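PDB 3KZH: probable sugar kinase from Clostridium perfringens, which probably phosphorylates a sugar as a pfkB-family kinase, and binds beta-D-glucopyranose in this crystal. Local coordinates for residues F259-G264 with M281-I286; M89-G94 with M116-A121; E135-T140 with D159-I164; I242-V247 with T310-E315. All coordinates share one frame; numbering follows the deposited sequence.

Overall arrangement
The four contacts are spread over a ribokinase-type fold. Along the chain contact 2 comes first and contact 3 next; contact 4 then joins residues 242-247 to 310-315 across the interval that holds contact 1. Contacts 3 and 4 lie in the same ten-stranded sheet, their centres about 31 Å apart, whereas contact 2 sits beside the connection to the separate four-stranded sheet, about 43 Å (centre to centre) from contact 4. Contact 1 pairs two helices, and its helix 273-288 packs against contact 4. The side chain of Phe259 is about 6 Å from the bound glucose. Contacts 1, 3 and 4 thus appear to belong to the sugar-binding core, contact 2 to the probable lid side.

Contact 1 of 4, residues F259-G264 with M281-I286; sequences FVAGLG and MTMSNI
Phe259 meets Ser284 and Met281 where helices 255-268 and 273-288 run side by side in nearly opposite directions, their local axes 7.9 Å apart at 151°. The benzyl group begins at CB, which lies 4.3 Å from Ser284 CB; Ser284 CB also sits at the edge of the Phe259 ring, near its plane. The first torsion sets CG anti to the backbone N (chi1 -172°), and from there the ring extends to Met281, one turn before Ser284. There CD1 and CE1 rest against the backbone of Met281, CE1 being 3.8 Å from Met281 N and 4.3 Å from Met281 CB. Lys187, a residue of the glucose pocket, also touches the Phe259 side chain.

Beyond this aromatic group the helices meet through Met283, modelled as selenomethionine. Its SE settles 3.6 Å from Gly262 CA, because glycine leaves the backbone bare at the point where a long side chain arrives. The chain then bends, and CE ends 4.0 Å from Ala261 CB, another small residue that gives it room. Ser284 suits its place by being short, and its OG makes a weak hydrogen bond to Ala255 O in the first turn of the partner helix, near the pocket residue Gly256. Between the two segments themselves the chemistry is mostly apolar, which implies that fit of shape and dispersion hold them rather than directional bonds.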
loop_
_atom_site.group_PDB
_atom_site.type_symbol
_atom_site.label_atom_id
_atom_site.label_comp_id
_atom_site.label_asym_id
_atom_site.label_seq_id
_atom_site.Cartn_x
_atom_site.Cartn_y
_atom_site.Cartn_z
ATOM N N PHE A 259 -8.100 23.505 9.268
ATOM C CA PHE A 259 -8.641 24.867 9.373
ATOM C C PHE A 259 -9.178 25.314 8.027
ATOM O O PHE A 259 -10.251 25.905 7.982
ATOM C CB PHE A 259 -7.607 25.899 9.884
ATOM C CG PHE A 259 -8.203 27.262 10.189
ATOM C CD1 PHE A 259 -8.808 27.510 11.427
ATOM C CD2 PHE A 259 -8.245 28.274 9.207
ATOM C CE1 PHE A 259 -9.468 28.746 11.686
ATOM C CE2 PHE A 259 -8.895 29.510 9.450
ATOM C CZ PHE A 259 -9.511 29.746 10.691
ATOM N N VAL A 260 -8.438 25.025 6.949
ATOM C CA VAL A 260 -8.823 25.389 5.572
ATOM C C VAL A 260 -10.128 24.681 5.198
ATOM O O VAL A 260 -11.020 25.269 4.567
ATOM C CB VAL A 260 -7.693 25.056 4.530
ATOM C CG1 VAL A 260 -8.147 25.341 3.096
ATOM C CG2 VAL A 260 -6.460 25.897 4.811
ATOM N N ALA A 261 -10.239 23.436 5.661
ATOM C CA ALA A 261 -11.418 22.623 5.442
ATOM C C ALA A 261 -12.657 23.196 6.123
ATOM O O ALA A 261 -13.751 23.175 5.562
ATOM C CB ALA A 261 -11.162 21.222 5.886
ATOM N N GLY A 262 -12.438 23.767 7.307
ATOM C CA GLY A 262 -13.504 24.371 8.085
ATOM C C GLY A 262 -14.009 25.655 7.468
ATOM O O GLY A 262 -15.167 25.998 7.664
ATOM N N LEU A 263 -13.120 26.378 6.771
ATOM C CA LEU A 263 -13.465 27.604 6.033
ATOM C C LEU A 263 -14.369 27.186 4.886
ATOM O O LEU A 263 -15.349 27.858 4.576
ATOM C CB LEU A 263 -12.222 28.280 5.437
ATOM C CG LEU A 263 -11.159 28.877 6.356
ATOM C CD1 LEU A 263 -10.020 29.424 5.515
ATOM C CD2 LEU A 263 -11.769 29.954 7.245
ATOM N N GLY A 264 -14.024 26.037 4.295
ATOM C CA GLY A 264 -14.789 25.447 3.218
ATOM C C GLY A 264 -16.193 25.121 3.672
ATOM O O GLY A 264 -17.148 25.553 3.042
HETATM N N MSE A 281 -11.681 26.395 13.708
HETATM C CA MSE A 281 -10.702 26.330 14.782
HETATM C C MSE A 281 -10.902 25.077 15.616
HETATM O O MSE A 281 -9.921 24.470 16.057
HETATM C CB MSE A 281 -10.776 27.566 15.654
HETATM C CG MSE A 281 -9.413 28.084 16.071
HETATM SE SE MSE A 281 -9.520 29.720 17.087
HETATM C CE MSE A 281 -10.938 30.542 16.186
ATOM N N THR A 282 -12.171 24.678 15.789
ATOM C CA THR A 282 -12.538 23.450 16.523
ATOM C C THR A 282 -11.959 22.232 15.782
ATOM O O THR A 282 -11.445 21.315 16.413
ATOM C CB THR A 282 -14.088 23.310 16.687
ATOM O OG1 THR A 282 -14.572 24.384 17.505
ATOM C CG2 THR A 282 -14.468 21.988 17.338
HETATM N N MSE A 283 -12.001 22.285 14.444
HETATM C CA MSE A 283 -11.459 21.243 13.550
HETATM C C MSE A 283 -9.940 21.197 13.666
HETATM O O MSE A 283 -9.335 20.113 13.668
HETATM C CB MSE A 283 -11.835 21.514 12.090
HETATM C CG MSE A 283 -13.290 21.340 11.789
HETATM SE SE MSE A 283 -13.696 21.258 9.891
HETATM C CE MSE A 283 -12.425 19.867 9.451
ATOM N N SER A 284 -9.332 22.381 13.759
ATOM C CA SER A 284 -7.886 22.501 13.901
ATOM C C SER A 284 -7.466 21.988 15.276
ATOM O O SER A 284 -6.486 21.263 15.371
ATOM C CB SER A 284 -7.441 23.953 13.701
ATOM O OG SER A 284 -6.030 24.064 13.728
ATOM N N ASN A 285 -8.276 22.278 16.301
ATOM C CA ASN A 285 -8.025 21.847 17.682
ATOM C C ASN A 285 -8.098 20.332 17.854
ATOM O O ASN A 285 -7.323 19.773 18.617
ATOM C CB ASN A 285 -8.999 22.506 18.679
ATOM C CG ASN A 285 -8.749 23.998 18.884
ATOM O OD1 ASN A 285 -7.636 24.514 18.689
ATOM N ND2 ASN A 285 -9.797 24.700 19.312
ATOM N N ILE A 286 -9.032 19.685 17.151
ATOM C CA ILE A 286 -9.218 18.227 17.200
ATOM C C ILE A 286 -8.016 17.514 16.579
ATOM O O ILE A 286 -7.513 16.532 17.128
ATOM C CB ILE A 286 -10.528 17.784 16.467
ATOM C CG1 ILE A 286 -11.760 18.321 17.199
ATOM C CG2 ILE A 286 -10.655 16.271 16.450
ATOM C CD1 ILE A 286 -13.073 18.130 16.461
#

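Contact 2 of 4, residues M89-G94 with M116-A121; sequences MVIEGG and MKSIGA
Met89, a selenomethionine, reaches Ala121 with the end of its chain. CG stands anti to the backbone N (chi1 178°), and a bend at chi3 (91°) carries CE on to lie 3.8 Å from Ala121 CB. Both SE and CE also lie against the carbonyl of Ala121, with SE 3.6 Å from Ala121 O. A long, unbranched residue suits this place, since it can span the gap to Ala121. Just before that residue, 118-120 form a short 3-10 turn, after which Ala121 N bonds back to Ser118 O at 3.2 Å. The backbone of Met89 is occupied elsewhere, pairing with Ser63 and Leu65 beside strand 64-65.

The segment 116-121 follows strand 109-115 of the four-stranded sheet, which probably corresponds to the lid of ribokinase-type enzymes. The contact therefore joins the small parallel pair 64-65/89-90 to the connection by which the chain leaves that sheet for helix 124-129.

Ile91 comes next, and its CD1 touches two partners. The methyl is close to the hydroxyl, 3.3 Å from Ser118 OG, and 4.0 Å from Ala121 CB. Ser118 OG is not left to this apolar neighbour, since it hydrogen-bonds Ser95 O. From Ile91 the chain folds into a type II beta turn, closed by Gly94 N to Ile91 O at 3.1 Å. Gly93 takes the positive-phi position (85°), which glycine adopts easily, and Gly94, also without a side chain, fits beside Ile91 CG2.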
loop_
_atom_site.group_PDB
_atom_site.type_symbol
_atom_site.label_atom_id
_atom_site.label_comp_id
_atom_site.label_asym_id
_atom_site.label_seq_id
_atom_site.Cartn_x
_atom_site.Cartn_y
_atom_site.Cartn_z
HETATM N N MSE A 89 -6.043 13.318 -12.566
HETATM C CA MSE A 89 -5.134 12.882 -13.624
HETATM C C MSE A 89 -4.509 11.544 -13.273
HETATM O O MSE A 89 -3.924 11.392 -12.204
HETATM C CB MSE A 89 -4.025 13.918 -13.893
HETATM C CG MSE A 89 -2.990 13.481 -14.970
HETATM SE SE MSE A 89 -1.650 14.794 -15.313
HETATM C CE MSE A 89 -0.358 14.235 -14.045
ATOM N N VAL A 90 -4.687 10.573 -14.161
ATOM C CA VAL A 90 -4.113 9.248 -13.985
ATOM C C VAL A 90 -3.024 9.048 -15.051
ATOM O O VAL A 90 -3.273 9.233 -16.243
ATOM C CB VAL A 90 -5.209 8.111 -14.021
ATOM C CG1 VAL A 90 -6.248 8.340 -12.927
ATOM C CG2 VAL A 90 -5.911 8.024 -15.389
ATOM N N ILE A 91 -1.802 8.757 -14.606
ATOM C CA ILE A 91 -0.676 8.538 -15.517
ATOM C C ILE A 91 -0.430 7.053 -15.743
ATOM O O ILE A 91 -0.029 6.332 -14.826
ATOM C CB ILE A 91 0.645 9.181 -15.005
ATOM C CG1 ILE A 91 0.422 10.638 -14.630
ATOM C CG2 ILE A 91 1.739 9.113 -16.099
ATOM C CD1 ILE A 91 1.596 11.265 -13.968
ATOM N N GLU A 92 -0.630 6.625 -16.989
ATOM C CA GLU A 92 -0.420 5.239 -17.396
ATOM C C GLU A 92 1.064 4.878 -17.334
ATOM O O GLU A 92 1.904 5.540 -17.961
ATOM C CB GLU A 92 -0.976 5.018 -18.801
ATOM C CG GLU A 92 -2.497 4.866 -18.840
ATOM C CD GLU A 92 -2.963 3.409 -18.894
ATOM O OE1 GLU A 92 -3.881 3.120 -19.695
ATOM O OE2 GLU A 92 -2.420 2.555 -18.151
ATOM N N GLY A 93 1.376 3.902 -16.477
ATOM C CA GLY A 93 2.749 3.461 -16.285
ATOM C C GLY A 93 3.506 4.312 -15.277
ATOM O O GLY A 93 4.592 3.930 -14.823
ATOM N N GLY A 94 2.917 5.457 -14.918
ATOM C CA GLY A 94 3.519 6.377 -13.963
ATOM C C GLY A 94 3.379 5.921 -12.525
ATOM O O GLY A 94 2.847 4.840 -12.254
HETATM N N MSE A 116 8.487 11.541 -6.070
HETATM C CA MSE A 116 7.693 12.765 -6.228
HETATM C C MSE A 116 7.613 13.288 -7.661
HETATM O O MSE A 116 7.242 14.445 -7.897
HETATM C CB MSE A 116 8.276 13.860 -5.319
HETATM C CG MSE A 116 8.430 13.467 -3.844
HETATM SE SE MSE A 116 6.773 12.799 -3.084
HETATM C CE MSE A 116 6.263 14.452 -2.151
ATOM N N LYS A 117 7.917 12.403 -8.605
ATOM C CA LYS A 117 7.952 12.698 -10.033
ATOM C C LYS A 117 6.650 13.244 -10.632
ATOM O O LYS A 117 6.640 14.334 -11.212
ATOM C CB LYS A 117 8.389 11.430 -10.778
ATOM C CG LYS A 117 8.611 11.565 -12.278
ATOM C CD LYS A 117 7.865 10.459 -13.009
ATOM C CE LYS A 117 8.403 10.249 -14.415
ATOM N NZ LYS A 117 9.757 9.625 -14.386
ATOM N N SER A 118 5.563 12.502 -10.433
ATOM C CA SER A 118 4.242 12.831 -10.963
ATOM C C SER A 118 3.582 14.162 -10.602
ATOM O O SER A 118 2.702 14.620 -11.335
ATOM C CB SER A 118 3.289 11.682 -10.680
ATOM O OG SER A 118 3.661 10.547 -11.439
ATOM N N ILE A 119 4.029 14.800 -9.518
ATOM C CA ILE A 119 3.488 16.094 -9.068
ATOM C C ILE A 119 3.661 17.202 -10.125
ATOM O O ILE A 119 2.746 18.004 -10.347
ATOM C CB ILE A 119 4.112 16.520 -7.693
ATOM C CG1 ILE A 119 3.662 15.539 -6.607
ATOM C CG2 ILE A 119 3.681 17.948 -7.286
ATOM C CD1 ILE A 119 4.324 15.708 -5.256
ATOM N N GLY A 120 4.803 17.188 -10.811
ATOM C CA GLY A 120 5.078 18.179 -11.839
ATOM C C GLY A 120 4.588 17.842 -13.237
ATOM O O GLY A 120 4.819 18.621 -14.164
ATOM N N ALA A 121 3.877 16.720 -13.385
ATOM C CA ALA A 121 3.353 16.278 -14.684
ATOM C C ALA A 121 2.007 16.897 -15.098
ATOM O O ALA A 121 1.437 16.521 -16.126
ATOM C CB ALA A 121 3.299 14.755 -14.738
#

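Contact 3 of 4, residues E135-T140 with D159-I164; sequences ENAEYT and DKTNFI
Thr161 inserts its hydroxyl between Ala137 and Thr140, where the two segments come together as strands. Its OG1, anti to the backbone N (chi1 -178°), donates to Ala137 O over 2.9 Å, approaching from well above the carbonyl plane (59° out of it). Thr140 OG1 lies 3.0 Å from Thr161 OG1; its one proton may go there or, more weakly, to Tyr139 O. The two buried hydroxyls lie within reach of one another, and that of Thr161 is satisfied by Ala137 O.

The backbone supplies the regular bonds. Thr140 N donates to Asn162 O at 2.9 Å, and Thr140 O accepts Ile164 N at 2.8 Å, so both polar backbone atoms of Thr140 are used by the neighbouring strand. Asn162 N to Glu138 O, at 3.4 Å, is weak. Further back Glu135 O and Lys160 O face each other as two acceptors; a water lies 2.8 Å from Lys160 O and equally near Ala137 O. Glu135 and Lys160 run side by side through their methylenes, but their polar ends are held elsewhere: Glu135 OE2 in a salt bridge with Arg131, Lys160 NZ in a hydrogen bond to Asn156 O.

On one face Tyr139 CD1 packs on Asn162 CB at 3.5 Å, ring and amide planes 45° apart; on the other Thr140 CG2 meets Phe163 CE1 at 3.8 Å, Phe163 also packing against helix 147-157. Parallel strands joined through that helix form the beta-alpha-beta crossover typical of the Rossmann-like core of ribokinase-family proteins.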
loop_
_atom_site.group_PDB
_atom_site.type_symbol
_atom_site.label_atom_id
_atom_site.label_comp_id
_atom_site.label_asym_id
_atom_site.label_seq_id
_atom_site.Cartn_x
_atom_site.Cartn_y
_atom_site.Cartn_z
ATOM N N GLU A 135 -14.815 26.165 -13.375
ATOM C CA GLU A 135 -15.826 27.208 -13.591
ATOM C C GLU A 135 -17.119 27.088 -12.771
ATOM O O GLU A 135 -17.683 28.109 -12.353
ATOM C CB GLU A 135 -16.157 27.335 -15.085
ATOM C CG GLU A 135 -14.980 27.783 -15.934
ATOM C CD GLU A 135 -15.253 27.805 -17.428
ATOM O OE1 GLU A 135 -16.006 26.939 -17.921
ATOM O OE2 GLU A 135 -14.696 28.692 -18.114
ATOM N N ASN A 136 -17.563 25.855 -12.526
ATOM C CA ASN A 136 -18.783 25.620 -11.749
ATOM C C ASN A 136 -18.535 25.340 -10.262
ATOM O O ASN A 136 -19.473 25.038 -9.519
ATOM C CB ASN A 136 -19.629 24.507 -12.380
ATOM C CG ASN A 136 -20.102 24.853 -13.781
ATOM O OD1 ASN A 136 -19.604 24.305 -14.764
ATOM N ND2 ASN A 136 -21.048 25.782 -13.881
ATOM N N ALA A 137 -17.272 25.436 -9.837
ATOM C CA ALA A 137 -16.896 25.237 -8.441
ATOM C C ALA A 137 -17.160 26.528 -7.688
ATOM O O ALA A 137 -16.798 27.603 -8.170
ATOM C CB ALA A 137 -15.432 24.864 -8.336
ATOM N N GLU A 138 -17.814 26.434 -6.530
ATOM C CA GLU A 138 -18.117 27.637 -5.743
ATOM C C GLU A 138 -16.822 28.221 -5.191
ATOM O O GLU A 138 -16.612 29.435 -5.238
ATOM C CB GLU A 138 -19.090 27.342 -4.600
ATOM C CG GLU A 138 -20.319 26.522 -4.953
ATOM C CD GLU A 138 -21.344 27.275 -5.792
ATOM O OE1 GLU A 138 -21.602 28.468 -5.506
ATOM O OE2 GLU A 138 -21.905 26.661 -6.727
ATOM N N TYR A 139 -15.977 27.347 -4.639
ATOM C CA TYR A 139 -14.670 27.738 -4.113
ATOM C C TYR A 139 -13.645 26.721 -4.603
ATOM O O TYR A 139 -14.000 25.577 -4.913
ATOM C CB TYR A 139 -14.666 27.863 -2.567
ATOM C CG TYR A 139 -15.543 28.980 -2.009
ATOM C CD1 TYR A 139 -15.035 30.257 -1.764
ATOM C CD2 TYR A 139 -16.913 28.782 -1.809
ATOM C CE1 TYR A 139 -15.900 31.316 -1.341
ATOM C CE2 TYR A 139 -17.773 29.800 -1.402
ATOM C CZ TYR A 139 -17.267 31.065 -1.169
ATOM O OH TYR A 139 -18.132 32.062 -0.784
ATOM N N THR A 140 -12.402 27.169 -4.786
ATOM C CA THR A 140 -11.333 26.281 -5.239
ATOM C C THR A 140 -10.062 26.474 -4.403
ATOM O O THR A 140 -9.472 27.553 -4.379
ATOM C CB THR A 140 -11.064 26.393 -6.783
ATOM O OG1 THR A 140 -12.243 26.021 -7.505
ATOM C CG2 THR A 140 -9.938 25.457 -7.225
ATOM N N ASP A 159 -12.655 34.924 -11.973
ATOM C CA ASP A 159 -13.995 35.520 -11.958
ATOM C C ASP A 159 -15.100 34.469 -12.072
ATOM O O ASP A 159 -16.287 34.791 -11.949
ATOM C CB ASP A 159 -14.139 36.550 -13.085
ATOM C CG ASP A 159 -13.103 37.656 -13.014
ATOM O OD1 ASP A 159 -13.146 38.458 -12.056
ATOM O OD2 ASP A 159 -12.240 37.712 -13.921
ATOM N N LYS A 160 -14.687 33.220 -12.305
ATOM C CA LYS A 160 -15.587 32.073 -12.450
ATOM C C LYS A 160 -15.709 31.251 -11.159
ATOM O O LYS A 160 -16.753 30.648 -10.898
ATOM C CB LYS A 160 -15.116 31.194 -13.618
ATOM C CG LYS A 160 -15.373 31.774 -15.025
ATOM C CD LYS A 160 -14.077 32.052 -15.814
ATOM C CE LYS A 160 -13.476 33.429 -15.488
ATOM N NZ LYS A 160 -12.098 33.686 -16.003
ATOM N N THR A 161 -14.624 31.209 -10.384
ATOM C CA THR A 161 -14.573 30.506 -9.099
ATOM C C THR A 161 -13.770 31.312 -8.070
ATOM O O THR A 161 -12.899 32.107 -8.429
ATOM C CB THR A 161 -14.000 29.055 -9.217
ATOM O OG1 THR A 161 -14.013 28.414 -7.927
ATOM C CG2 THR A 161 -12.596 29.046 -9.780
ATOM N N ASN A 162 -14.068 31.084 -6.796
ATOM C CA ASN A 162 -13.409 31.773 -5.699
ATOM C C ASN A 162 -12.252 30.967 -5.094
ATOM O O ASN A 162 -12.455 30.015 -4.342
ATOM C CB ASN A 162 -14.442 32.112 -4.632
ATOM C CG ASN A 162 -15.409 33.207 -5.050
ATOM O OD1 ASN A 162 -16.578 33.180 -4.662
ATOM N ND2 ASN A 162 -14.914 34.210 -5.770
ATOM N N PHE A 163 -11.034 31.392 -5.396
ATOM C CA PHE A 163 -9.829 30.713 -4.934
ATOM C C PHE A 163 -9.420 30.901 -3.469
ATOM O O PHE A 163 -9.533 31.992 -2.918
ATOM C CB PHE A 163 -8.668 31.073 -5.850
ATOM C CG PHE A 163 -8.729 30.436 -7.192
ATOM C CD1 PHE A 163 -8.235 29.144 -7.383
ATOM C CD2 PHE A 163 -9.235 31.147 -8.296
ATOM C CE1 PHE A 163 -8.232 28.546 -8.672
ATOM C CE2 PHE A 163 -9.241 30.571 -9.584
ATOM C CZ PHE A 163 -8.738 29.265 -9.774
ATOM N N ILE A 164 -8.965 29.809 -2.848
ATOM C CA ILE A 164 -8.522 29.800 -1.448
ATOM C C ILE A 164 -7.053 29.334 -1.355
ATOM O O ILE A 164 -6.718 28.237 -1.801
ATOM C CB ILE A 164 -9.437 28.886 -0.539
ATOM C CG1 ILE A 164 -10.923 29.276 -0.673
ATOM C CG2 ILE A 164 -9.000 28.981 0.934
ATOM C CD1 ILE A 164 -11.900 28.362 0.028
HETATM O O HOH W 1 -18.691 29.235 -9.536
#

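Contact 4 of 4, residues I242-V247 with T310-E315; sequences IKATEV and TTWEEE
Trp312 leans its indole against Ile242 and Ala244, and this is the close-packed side of the contact. Ile242 CG2 comes within 3.7 Å of Trp312 CE3, and Ala244 CB within 3.6 Å of Trp312 CZ3; alanine, being small, leaves room for the indole beside it. From its own chain Thr310 CG2 sits over the centre of one indole face.

The backbones are antiparallel, at 170°. Lys243 and Glu313 form a hydrogen-bonded pair, each N donating to the other's O; the bond from Glu313 N to Lys243 O, 2.9 Å long, is almost straight at 177°. Their side chains project to the other face, and there the fit is loose. Both are extended and run alongside each other, yet Lys243 NZ stops 4.0 Å from Glu313 OE1, short of a salt bridge, as suits long charged residues toward solvent.

Where the strands part, Thr245 N still donates to Thr311 O at 3.2 Å. A water bonded to Thr245 O, Thr245 OG1 and Thr311 N continues the link, the threonine hydroxyl taking part in it.

Strand 312-317 is the outermost of the ten-stranded sheet within this chain, next to 239-244. Helix 273-288 covers the sheet face that carries Ile242, Ala244 and Trp312: Met281 touches Ile242, Asn285 touches Ala244, and Lys278 makes a cation-pi contact with the indole.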
loop_
_atom_site.group_PDB
_atom_site.type_symbol
_atom_site.label_atom_id
_atom_site.label_comp_id
_atom_site.label_asym_id
_atom_site.label_seq_id
_atom_site.Cartn_x
_atom_site.Cartn_y
_atom_site.Cartn_z
ATOM N N ILE A 242 -10.054 35.486 17.645
ATOM C CA ILE A 242 -10.693 34.484 18.504
ATOM C C ILE A 242 -9.672 33.413 18.866
ATOM O O ILE A 242 -8.886 32.968 18.025
ATOM C CB ILE A 242 -11.971 33.845 17.837
ATOM C CG1 ILE A 242 -13.040 34.917 17.573
ATOM C CG2 ILE A 242 -12.599 32.817 18.761
ATOM C CD1 ILE A 242 -14.180 34.484 16.667
ATOM N N LYS A 243 -9.709 32.998 20.125
ATOM C CA LYS A 243 -8.803 31.988 20.648
ATOM C C LYS A 243 -9.605 31.033 21.514
ATOM O O LYS A 243 -10.628 31.413 22.080
ATOM C CB LYS A 243 -7.714 32.683 21.481
ATOM C CG LYS A 243 -6.719 31.792 22.198
ATOM C CD LYS A 243 -5.977 32.598 23.233
ATOM C CE LYS A 243 -5.264 31.703 24.225
ATOM N NZ LYS A 243 -4.502 32.509 25.222
ATOM N N ALA A 244 -9.166 29.780 21.559
ATOM C CA ALA A 244 -9.808 28.774 22.387
ATOM C C ALA A 244 -8.931 28.523 23.602
ATOM O O ALA A 244 -7.701 28.553 23.513
ATOM C CB ALA A 244 -10.009 27.485 21.610
ATOM N N THR A 245 -9.571 28.327 24.750
ATOM C CA THR A 245 -8.854 28.024 25.987
ATOM C C THR A 245 -8.779 26.486 26.058
ATOM O O THR A 245 -9.431 25.796 25.261
ATOM C CB THR A 245 -9.589 28.610 27.241
ATOM O OG1 THR A 245 -10.868 27.985 27.402
ATOM C CG2 THR A 245 -9.798 30.108 27.098
ATOM N N GLU A 246 -7.946 25.959 26.957
ATOM C CA GLU A 246 -7.789 24.505 27.173
ATOM C C GLU A 246 -7.314 23.627 25.995
ATOM O O GLU A 246 -7.646 22.435 25.932
ATOM C CB GLU A 246 -9.082 23.907 27.788
ATOM C CG GLU A 246 -9.444 24.408 29.184
ATOM C CD GLU A 246 -8.392 24.063 30.223
ATOM O OE1 GLU A 246 -8.133 22.854 30.428
ATOM O OE2 GLU A 246 -7.813 25.000 30.815
ATOM N N VAL A 247 -6.533 24.201 25.079
ATOM C CA VAL A 247 -6.021 23.443 23.928
ATOM C C VAL A 247 -4.599 22.929 24.187
ATOM O O VAL A 247 -3.646 23.713 24.285
ATOM C CB VAL A 247 -6.048 24.276 22.596
ATOM C CG1 VAL A 247 -5.615 23.421 21.411
ATOM C CG2 VAL A 247 -7.435 24.815 22.326
ATOM N N THR A 310 -16.551 24.254 24.212
ATOM C CA THR A 310 -15.394 25.158 24.228
ATOM C C THR A 310 -15.674 26.574 24.743
ATOM O O THR A 310 -16.692 27.188 24.415
ATOM C CB THR A 310 -14.700 25.218 22.809
ATOM O OG1 THR A 310 -14.293 23.902 22.414
ATOM C CG2 THR A 310 -13.445 26.101 22.814
ATOM N N THR A 311 -14.749 27.067 25.566
ATOM C CA THR A 311 -14.803 28.418 26.120
ATOM C C THR A 311 -13.869 29.261 25.247
ATOM O O THR A 311 -12.687 28.924 25.087
ATOM C CB THR A 311 -14.363 28.444 27.610
ATOM O OG1 THR A 311 -15.316 27.712 28.391
ATOM C CG2 THR A 311 -14.282 29.885 28.146
ATOM N N TRP A 312 -14.410 30.349 24.697
ATOM C CA TRP A 312 -13.664 31.233 23.804
ATOM C C TRP A 312 -13.278 32.604 24.356
ATOM O O TRP A 312 -13.965 33.170 25.202
ATOM C CB TRP A 312 -14.452 31.465 22.494
ATOM C CG TRP A 312 -14.970 30.223 21.780
ATOM C CD1 TRP A 312 -16.199 29.649 21.930
ATOM C CD2 TRP A 312 -14.270 29.421 20.816
ATOM N NE1 TRP A 312 -16.313 28.536 21.130
ATOM C CE2 TRP A 312 -15.147 28.370 20.431
ATOM C CE3 TRP A 312 -12.988 29.481 20.232
ATOM C CZ2 TRP A 312 -14.778 27.377 19.492
ATOM C CZ3 TRP A 312 -12.616 28.486 19.291
ATOM C CH2 TRP A 312 -13.513 27.453 18.937
ATOM N N GLU A 313 -12.150 33.114 23.864
ATOM C CA GLU A 313 -11.665 34.453 24.187
ATOM C C GLU A 313 -11.884 35.155 22.854
ATOM O O GLU A 313 -11.298 34.760 21.842
ATOM C CB GLU A 313 -10.181 34.454 24.557
ATOM C CG GLU A 313 -9.900 34.113 26.014
ATOM C CD GLU A 313 -8.420 34.090 26.344
ATOM O OE1 GLU A 313 -7.663 34.941 25.825
ATOM O OE2 GLU A 313 -8.010 33.212 27.131
ATOM N N GLU A 314 -12.829 36.096 22.839
ATOM C CA GLU A 314 -13.196 36.841 21.632
ATOM C C GLU A 314 -12.914 38.327 21.761
ATOM O O GLU A 314 -13.102 38.909 22.821
ATOM C CB GLU A 314 -14.685 36.633 21.300
ATOM C CG GLU A 314 -15.102 35.189 21.075
ATOM C CD GLU A 314 -16.576 35.041 20.778
ATOM O OE1 GLU A 314 -17.036 35.576 19.752
ATOM O OE2 GLU A 314 -17.278 34.362 21.553
ATOM N N GLU A 315 -12.445 38.923 20.667
ATOM C CA GLU A 315 -12.104 40.348 20.579
ATOM C C GLU A 315 -12.604 40.851 19.226
ATOM O O GLU A 315 -12.446 40.156 18.223
ATOM C CB GLU A 315 -10.576 40.542 20.657
ATOM C CG GLU A 315 -9.936 40.237 22.024
ATOM C CD GLU A 315 -8.406 40.166 22.003
ATOM O OE1 GLU A 315 -7.744 41.025 21.383
ATOM O OE2 GLU A 315 -7.857 39.253 22.651
HETATM O O HOH W 2 -12.286 25.451 26.255
#